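Nickel ABC transporter (Nickel-binding protein) (Bacillus halodurans, PDB 3T66) probably acts as the extracellular solute-binding component of an ABC importer, named for nickel but belonging to a family generally associated with peptide uptake. Local coordinates at residues P286-L291 and T473-Y478; F239-L244 and E281-P286; Q269-T274 and F453-S458. All coordinates share one frame; numbering follows the deposited sequence.

Interaction 1: residues P286-L291 and T473-Y478; sequences PFIPTL and TTRSEY
The guanidinium of Arg475 has the hydroxyl of Thr290 over one face, with OG1 lying 4.0 Å above the plane of the group and displaced toward its rim. Ile288 approaches the same side chain obliquely and nearer the backbone, its CD1 meeting the aliphatic CD of Arg475 at 3.8 Å. Two aromatic rings rest on neighbours within their own segments: CG of Pro286 sits 3.8 Å above the centre of the Phe287 ring, and the carbonyl O of Ser476 lies 3.4 Å above the Tyr478 ring, offset toward its rim.

Across the contact the backbones stay well apart, with 10.0 Å between CA of Ile288 and CA of Arg475, and the long arginine spans the distance. Its chain runs out extended and then bends at the third torsion (chi3 -77°), which carries the guanidinium past the tip of Ile288 to the hydroxyl of Thr290. The receiving loop is shaped by a type I beta turn from Ile288 to Leu291, while Ser476 OG accepts from the backbone N of Tyr478 in an ST turn just beyond the arginine.

Strand 231-237 supplies a partner for the charge, since Glu237 OE1 forms a long, weak ion pair with Arg475 NH1. No hydrogen bond joins the two loops: the 4.1 Å from Thr290 OG1 to Arg475 NH1 is too great for one. The contact is therefore apolar at the methylene end of the arginine and merely polar proximity at its head, where Glu237 may offset the charge in part.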
# COMPACT_ATOMS: atom_id res chain seq x y z
N PRO A 286 -4.29 6.99 -9.75
CA PRO A 286 -3.92 6.79 -8.38
C PRO A 286 -4.05 5.32 -8.01
O PRO A 286 -3.30 4.88 -7.18
CB PRO A 286 -4.94 7.59 -7.64
CG PRO A 286 -6.08 7.52 -8.44
CD PRO A 286 -5.64 7.55 -9.84
N PHE A 287 -4.95 4.58 -8.67
CA PHE A 287 -5.28 3.20 -8.28
C PHE A 287 -4.82 2.19 -9.27
O PHE A 287 -4.96 2.40 -10.48
CB PHE A 287 -6.79 3.02 -8.14
CG PHE A 287 -7.45 4.02 -7.24
CD1 PHE A 287 -6.94 4.29 -5.98
CD2 PHE A 287 -8.55 4.72 -7.66
CE1 PHE A 287 -7.52 5.18 -5.16
CE2 PHE A 287 -9.12 5.62 -6.85
CZ PHE A 287 -8.61 5.84 -5.58
N ILE A 288 -4.31 1.07 -8.76
CA ILE A 288 -3.78 0.03 -9.63
C ILE A 288 -4.87 -0.66 -10.43
O ILE A 288 -5.98 -0.86 -9.97
CB ILE A 288 -2.93 -1.02 -8.90
CG1 ILE A 288 -3.58 -1.45 -7.61
CG2 ILE A 288 -1.56 -0.46 -8.60
CD1 ILE A 288 -3.25 -2.84 -7.32
N PRO A 289 -4.52 -1.05 -11.64
CA PRO A 289 -5.59 -1.49 -12.48
C PRO A 289 -6.43 -2.63 -11.88
O PRO A 289 -7.63 -2.65 -12.08
CB PRO A 289 -4.84 -1.93 -13.76
CG PRO A 289 -3.49 -1.19 -13.68
CD PRO A 289 -3.20 -1.27 -12.24
N THR A 290 -5.83 -3.55 -11.14
CA THR A 290 -6.52 -4.76 -10.70
C THR A 290 -7.61 -4.55 -9.63
O THR A 290 -8.40 -5.45 -9.32
CB THR A 290 -5.51 -5.80 -10.22
OG1 THR A 290 -4.23 -5.16 -10.09
CG2 THR A 290 -5.35 -6.85 -11.26
N LEU A 291 -7.65 -3.33 -9.10
CA LEU A 291 -8.60 -2.94 -8.07
C LEU A 291 -9.97 -2.93 -8.69
O LEU A 291 -10.10 -2.66 -9.88
CB LEU A 291 -8.26 -1.58 -7.51
CG LEU A 291 -7.23 -1.57 -6.39
CD1 LEU A 291 -6.58 -0.22 -6.28
CD2 LEU A 291 -7.83 -1.92 -5.03
N THR A 473 3.95 -13.43 -4.72
CA THR A 473 4.31 -12.11 -4.17
C THR A 473 3.04 -11.22 -4.06
O THR A 473 2.49 -10.78 -5.08
CB THR A 473 5.31 -11.33 -5.07
OG1 THR A 473 6.21 -12.23 -5.72
CG2 THR A 473 6.08 -10.29 -4.27
N THR A 474 2.61 -10.92 -2.85
CA THR A 474 1.31 -10.28 -2.68
C THR A 474 1.35 -8.77 -2.68
O THR A 474 2.27 -8.16 -2.14
CB THR A 474 0.68 -10.67 -1.38
OG1 THR A 474 1.44 -10.11 -0.30
CG2 THR A 474 0.62 -12.19 -1.31
N ARG A 475 0.31 -8.17 -3.25
CA ARG A 475 0.23 -6.73 -3.39
C ARG A 475 0.13 -5.96 -2.09
O ARG A 475 0.69 -4.87 -1.98
CB ARG A 475 -0.93 -6.39 -4.30
CG ARG A 475 -0.58 -6.71 -5.73
CD ARG A 475 -1.65 -6.23 -6.69
NE ARG A 475 -2.74 -7.15 -6.60
CZ ARG A 475 -2.93 -8.16 -7.43
NH1 ARG A 475 -2.14 -8.33 -8.48
NH2 ARG A 475 -3.96 -8.96 -7.21
N SER A 476 -0.58 -6.50 -1.11
CA SER A 476 -0.75 -5.80 0.15
C SER A 476 0.59 -5.82 0.85
O SER A 476 0.90 -4.98 1.70
CB SER A 476 -1.78 -6.51 0.99
OG SER A 476 -1.50 -7.89 1.03
N GLU A 477 1.38 -6.82 0.48
CA GLU A 477 2.62 -7.10 1.15
C GLU A 477 2.40 -7.60 2.55
O GLU A 477 3.26 -7.42 3.40
CB GLU A 477 3.45 -5.83 1.20
CG GLU A 477 4.01 -5.43 -0.15
CD GLU A 477 5.13 -4.46 0.01
OE1 GLU A 477 6.25 -4.91 0.29
OE2 GLU A 477 4.89 -3.25 -0.13
N TYR A 478 1.25 -8.21 2.82
CA TYR A 478 0.99 -8.71 4.14
C TYR A 478 1.23 -10.18 4.14
O TYR A 478 1.43 -10.78 5.18
CB TYR A 478 -0.45 -8.48 4.55
CG TYR A 478 -0.81 -7.03 4.66
CD1 TYR A 478 0.17 -6.07 4.90
CD2 TYR A 478 -2.14 -6.61 4.54
CE1 TYR A 478 -0.18 -4.72 4.99
CE2 TYR A 478 -2.50 -5.26 4.64
CZ TYR A 478 -1.51 -4.32 4.87
OH TYR A 478 -1.86 -2.98 4.97

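Interaction 2: residues F239-L244 and E281-P286; sequences FRTHNL and EVADGP
Thr241 joins Ala283, Gly285 and Pro286 in a buried contact between strand 240-246 and the chain leaving strand 280-282. Both strands pair antiparallel with strand 451-464, so the segments meet over one face of that intervening strand instead of bonding to each other as neighbours.

A single threonine makes the approach with both of its branches. Its hydroxyl donates to the carbonyl O of Pro286, OG1 to O being 2.9 Å, although the position of OG1 is less certain because it lies too close to another atom of the model. Its methyl lies against the same loop, with CG2 3.7 Å from the carbonyl O of Gly285. Beyond that, the same CG2 meets the methyl CB of Ala283 at 4.1 Å. The first torsion (chi1 -72°) divides the two roles, placing OG1 beside the backbone N and CG2 beside the carbonyl carbon.

Pro286 O is also hydrogen-bonded by Thr388 OG1, from the loop after strand 381-387. His456 of the intervening strand touches Ala283 and makes a weak hydrogen bond with Thr241 OG1, while Phe453 touches Thr241 and Pro286. The geometry is that of a strand threonine whose hydroxyl probably bonds to the carbonyl of a loop passing over strand 451-464, at the point where the polypeptide turns away from strand 280-282, which with 240-246 flanks 451-464.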
# COMPACT_ATOMS: atom_id res chain seq x y z
N PHE A 239 0.45 -0.85 -3.45
CA PHE A 239 -0.67 0.10 -3.48
C PHE A 239 -0.21 1.51 -3.57
O PHE A 239 -1.04 2.40 -3.80
CB PHE A 239 -1.57 0.04 -2.26
CG PHE A 239 -2.34 -1.21 -2.17
CD1 PHE A 239 -2.46 -1.88 -0.97
CD2 PHE A 239 -2.94 -1.74 -3.28
CE1 PHE A 239 -3.17 -3.06 -0.92
CE2 PHE A 239 -3.64 -2.91 -3.21
CZ PHE A 239 -3.75 -3.56 -2.04
N ARG A 240 1.09 1.74 -3.35
CA ARG A 240 1.62 3.11 -3.40
C ARG A 240 1.79 3.61 -4.82
O ARG A 240 1.98 2.81 -5.74
CB ARG A 240 2.89 3.24 -2.59
CG ARG A 240 4.18 3.45 -3.36
CD ARG A 240 5.17 4.24 -2.47
NE ARG A 240 5.05 3.96 -1.04
CZ ARG A 240 4.54 4.80 -0.14
NH1 ARG A 240 4.07 5.99 -0.50
NH2 ARG A 240 4.49 4.44 1.13
N THR A 241 1.67 4.91 -5.02
CA THR A 241 1.74 5.46 -6.35
C THR A 241 2.59 6.69 -6.24
O THR A 241 2.46 7.45 -5.25
CB THR A 241 0.33 5.81 -6.91
OG1 THR A 241 -0.37 4.60 -7.22
CG2 THR A 241 0.39 6.64 -8.21
N HIS A 242 3.48 6.90 -7.21
CA HIS A 242 4.18 8.17 -7.25
C HIS A 242 3.44 9.15 -8.11
O HIS A 242 2.89 8.76 -9.13
CB HIS A 242 5.60 8.02 -7.77
CG HIS A 242 6.47 7.24 -6.86
ND1 HIS A 242 6.29 7.25 -5.49
CD2 HIS A 242 7.50 6.41 -7.11
CE1 HIS A 242 7.20 6.47 -4.94
NE2 HIS A 242 7.94 5.94 -5.90
N ASN A 243 3.47 10.41 -7.73
CA ASN A 243 2.88 11.43 -8.56
C ASN A 243 3.55 12.77 -8.43
O ASN A 243 4.29 13.04 -7.47
CB ASN A 243 1.41 11.60 -8.17
CG ASN A 243 1.23 12.00 -6.72
OD1 ASN A 243 1.77 13.00 -6.26
ND2 ASN A 243 0.48 11.19 -5.99
N LEU A 244 3.25 13.63 -9.38
CA LEU A 244 3.41 15.07 -9.18
C LEU A 244 2.13 15.61 -8.56
O LEU A 244 1.13 15.80 -9.25
CB LEU A 244 3.65 15.80 -10.51
CG LEU A 244 4.87 15.41 -11.34
CD1 LEU A 244 4.97 16.26 -12.59
CD2 LEU A 244 6.06 15.56 -10.47
N GLU A 281 6.04 -0.15 -12.29
CA GLU A 281 5.03 -0.17 -13.39
C GLU A 281 4.40 1.23 -13.64
O GLU A 281 4.26 2.04 -12.72
CB GLU A 281 3.93 -1.22 -13.13
N VAL A 282 4.05 1.51 -14.89
CA VAL A 282 3.37 2.75 -15.27
C VAL A 282 2.08 2.90 -14.44
O VAL A 282 1.33 1.95 -14.28
CB VAL A 282 3.02 2.77 -16.78
CG1 VAL A 282 2.64 4.15 -17.22
CG2 VAL A 282 4.18 2.36 -17.61
N ALA A 283 1.83 4.09 -13.90
CA ALA A 283 0.52 4.37 -13.32
C ALA A 283 -0.26 5.16 -14.34
O ALA A 283 0.27 6.12 -14.88
CB ALA A 283 0.64 5.13 -12.05
N ASP A 284 -1.47 4.70 -14.65
CA ASP A 284 -2.44 5.46 -15.44
C ASP A 284 -3.34 6.26 -14.47
O ASP A 284 -4.32 6.87 -14.89
CB ASP A 284 -3.36 4.54 -16.26
CG ASP A 284 -2.62 3.44 -17.07
OD1 ASP A 284 -1.64 3.75 -17.80
OD2 ASP A 284 -3.08 2.27 -17.01
N GLY A 285 -3.01 6.22 -13.18
CA GLY A 285 -3.86 6.82 -12.16
C GLY A 285 -3.48 6.51 -10.72
O GLY A 285 -2.48 5.85 -10.48
N PRO A 286 -4.29 6.99 -9.75
CA PRO A 286 -3.92 6.79 -8.38
C PRO A 286 -4.05 5.32 -8.01
O PRO A 286 -3.30 4.88 -7.18
CB PRO A 286 -4.94 7.59 -7.64
CG PRO A 286 -6.08 7.52 -8.44
CD PRO A 286 -5.64 7.55 -9.84

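Interaction 3: residues Q269-T274 and F453-S458; sequences QEIVDT and FLIHPS
Helix 268-275 packs on a beta-sheet through Ile271, Val272 and Ile455, a buried apolar helix-on-sheet contact of the kind that builds the alpha/beta domains of periplasmic-type solute-binding proteins. Its focus is Ile455, whose CG2 methyl reaches up between the two helix residues. That methyl lies 4.2 Å from CB of Ile271, touching the branch point of the side chain. It is also 4.3 Å from CG2 of Val272, one of the two methyls of that residue. The backbones come nearest at the same place, with CA of Val272 and CA of Ile455 7.4 Å apart.

The torsions explain which branch does the work. In Ile455 the first torsion (chi1 69°) puts CG1 between the backbone N and the carbonyl carbon, leaving CG2 beside the N, where it meets the helix. No hydrogen bond crosses the contact, and between these two segments it is apolar. On the exposed flank of the helix, Gln269 NE2 makes a weak hydrogen bond to Asp273 OD2 across one turn, which takes no part in the Ile455 contact.

A classic beta bulge interrupts the strand here: Leu454 and Ile455 both face His242 of strand 240-246. Beside the contact, Val272 also touches Val282, and Ile455 touches Ala280, both of strand 280-282, and Arg268 NE, at the start of the helix, donates to the carbonyl O of Phe453. Helix 268-275 thus lies over strand 451-464 and its neighbour 280-282, the strand that follows it in the chain, while strand 240-246 pairs with 451-464 along its other edge.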
# COMPACT_ATOMS: atom_id res chain seq x y z
N GLN A 269 7.24 5.51 -19.01
CA GLN A 269 8.06 4.31 -19.22
C GLN A 269 9.54 4.54 -18.91
O GLN A 269 10.19 3.67 -18.32
CB GLN A 269 7.85 3.68 -20.61
CG GLN A 269 8.43 2.26 -20.72
CD GLN A 269 7.66 1.20 -19.89
OE1 GLN A 269 6.43 1.05 -20.00
NE2 GLN A 269 8.40 0.44 -19.07
N GLU A 270 10.08 5.70 -19.30
CA GLU A 270 11.49 5.98 -19.06
C GLU A 270 11.77 6.06 -17.58
O GLU A 270 12.88 5.77 -17.17
CB GLU A 270 12.01 7.27 -19.73
CG GLU A 270 11.93 7.39 -21.29
CD GLU A 270 12.18 6.07 -22.03
OE1 GLU A 270 11.23 5.53 -22.67
OE2 GLU A 270 13.33 5.56 -21.97
N ILE A 271 10.79 6.45 -16.78
CA ILE A 271 10.98 6.40 -15.33
C ILE A 271 11.03 4.97 -14.90
O ILE A 271 11.78 4.63 -14.01
CB ILE A 271 9.86 7.06 -14.53
CG1 ILE A 271 9.39 8.38 -15.16
CG2 ILE A 271 10.33 7.30 -13.09
CD1 ILE A 271 10.01 9.64 -14.56
N VAL A 272 10.24 4.11 -15.53
CA VAL A 272 10.24 2.71 -15.16
C VAL A 272 11.63 2.14 -15.42
O VAL A 272 12.13 1.32 -14.64
CB VAL A 272 9.19 1.88 -15.93
CG1 VAL A 272 9.31 0.40 -15.58
CG2 VAL A 272 7.76 2.39 -15.65
N ASP A 273 12.26 2.60 -16.49
CA ASP A 273 13.50 2.00 -16.93
C ASP A 273 14.77 2.73 -16.55
O ASP A 273 15.62 2.15 -15.88
CB ASP A 273 13.40 1.61 -18.38
CG ASP A 273 12.34 0.52 -18.58
OD1 ASP A 273 12.11 -0.23 -17.59
OD2 ASP A 273 11.72 0.42 -19.67
N THR A 274 14.89 4.01 -16.91
CA THR A 274 16.08 4.78 -16.58
C THR A 274 16.26 5.02 -15.07
O THR A 274 17.36 5.33 -14.60
CB THR A 274 16.10 6.12 -17.32
N PHE A 453 -0.32 11.22 -12.13
CA PHE A 453 0.13 9.97 -11.52
C PHE A 453 1.14 9.31 -12.41
O PHE A 453 0.84 8.98 -13.56
CB PHE A 453 -1.05 9.07 -11.18
CG PHE A 453 -1.94 9.68 -10.17
CD1 PHE A 453 -1.58 9.66 -8.82
CD2 PHE A 453 -3.06 10.38 -10.56
CE1 PHE A 453 -2.38 10.26 -7.83
CE2 PHE A 453 -3.87 11.02 -9.61
CZ PHE A 453 -3.52 10.96 -8.23
N LEU A 454 2.34 9.15 -11.85
CA LEU A 454 3.52 8.68 -12.56
C LEU A 454 3.67 7.18 -12.53
O LEU A 454 3.38 6.49 -13.51
CB LEU A 454 4.73 9.32 -11.93
CG LEU A 454 4.65 10.83 -11.95
CD1 LEU A 454 5.74 11.41 -11.05
CD2 LEU A 454 4.79 11.30 -13.39
N ILE A 455 4.15 6.65 -11.42
CA ILE A 455 4.35 5.21 -11.35
C ILE A 455 3.82 4.48 -10.09
O ILE A 455 3.40 5.09 -9.08
CB ILE A 455 5.82 4.83 -11.57
CG1 ILE A 455 6.68 5.28 -10.40
CG2 ILE A 455 6.36 5.39 -12.92
CD1 ILE A 455 8.07 4.61 -10.39
N HIS A 456 3.84 3.17 -10.21
CA HIS A 456 3.53 2.27 -9.14
C HIS A 456 4.82 1.50 -8.88
O HIS A 456 5.20 0.65 -9.67
CB HIS A 456 2.44 1.26 -9.59
CG HIS A 456 1.12 1.87 -9.93
ND1 HIS A 456 0.49 2.80 -9.12
CD2 HIS A 456 0.28 1.64 -10.96
CE1 HIS A 456 -0.67 3.13 -9.66
NE2 HIS A 456 -0.83 2.44 -10.77
N PRO A 457 5.51 1.80 -7.77
CA PRO A 457 6.74 1.03 -7.53
C PRO A 457 6.47 -0.45 -7.09
O PRO A 457 5.54 -0.73 -6.26
CB PRO A 457 7.45 1.85 -6.43
CG PRO A 457 6.36 2.58 -5.72
CD PRO A 457 5.22 2.78 -6.71
N SER A 458 7.29 -1.35 -7.63
CA SER A 458 7.14 -2.81 -7.41
C SER A 458 7.78 -3.38 -6.17
O SER A 458 8.87 -3.00 -5.78
CB SER A 458 7.67 -3.58 -8.60
OG SER A 458 6.80 -3.39 -9.71

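How the interactions relate
From the N terminus, interaction 2 opens at 239-244 and closes at 281-286, enclosing a loop of 36 residues that contains helix 268-275. Interaction 1 opens where interaction 2 closes, at the shared Pro286, and closes only at 473-478, so the two run in series. Interaction 3 crosses both: its helix 269-274 lies inside the first loop, its strand 453-458 inside the second. Interactions 2 and 3 meet on strand 451-464, where Glu281 O lies 2.8 Å from His456 N, a probable hydrogen bond. Together they bind that late strand to helix 268-275 and to the two strands, 240-246 and 280-282, that pair with it, and interaction 1 extends the tie to the C-terminal loop.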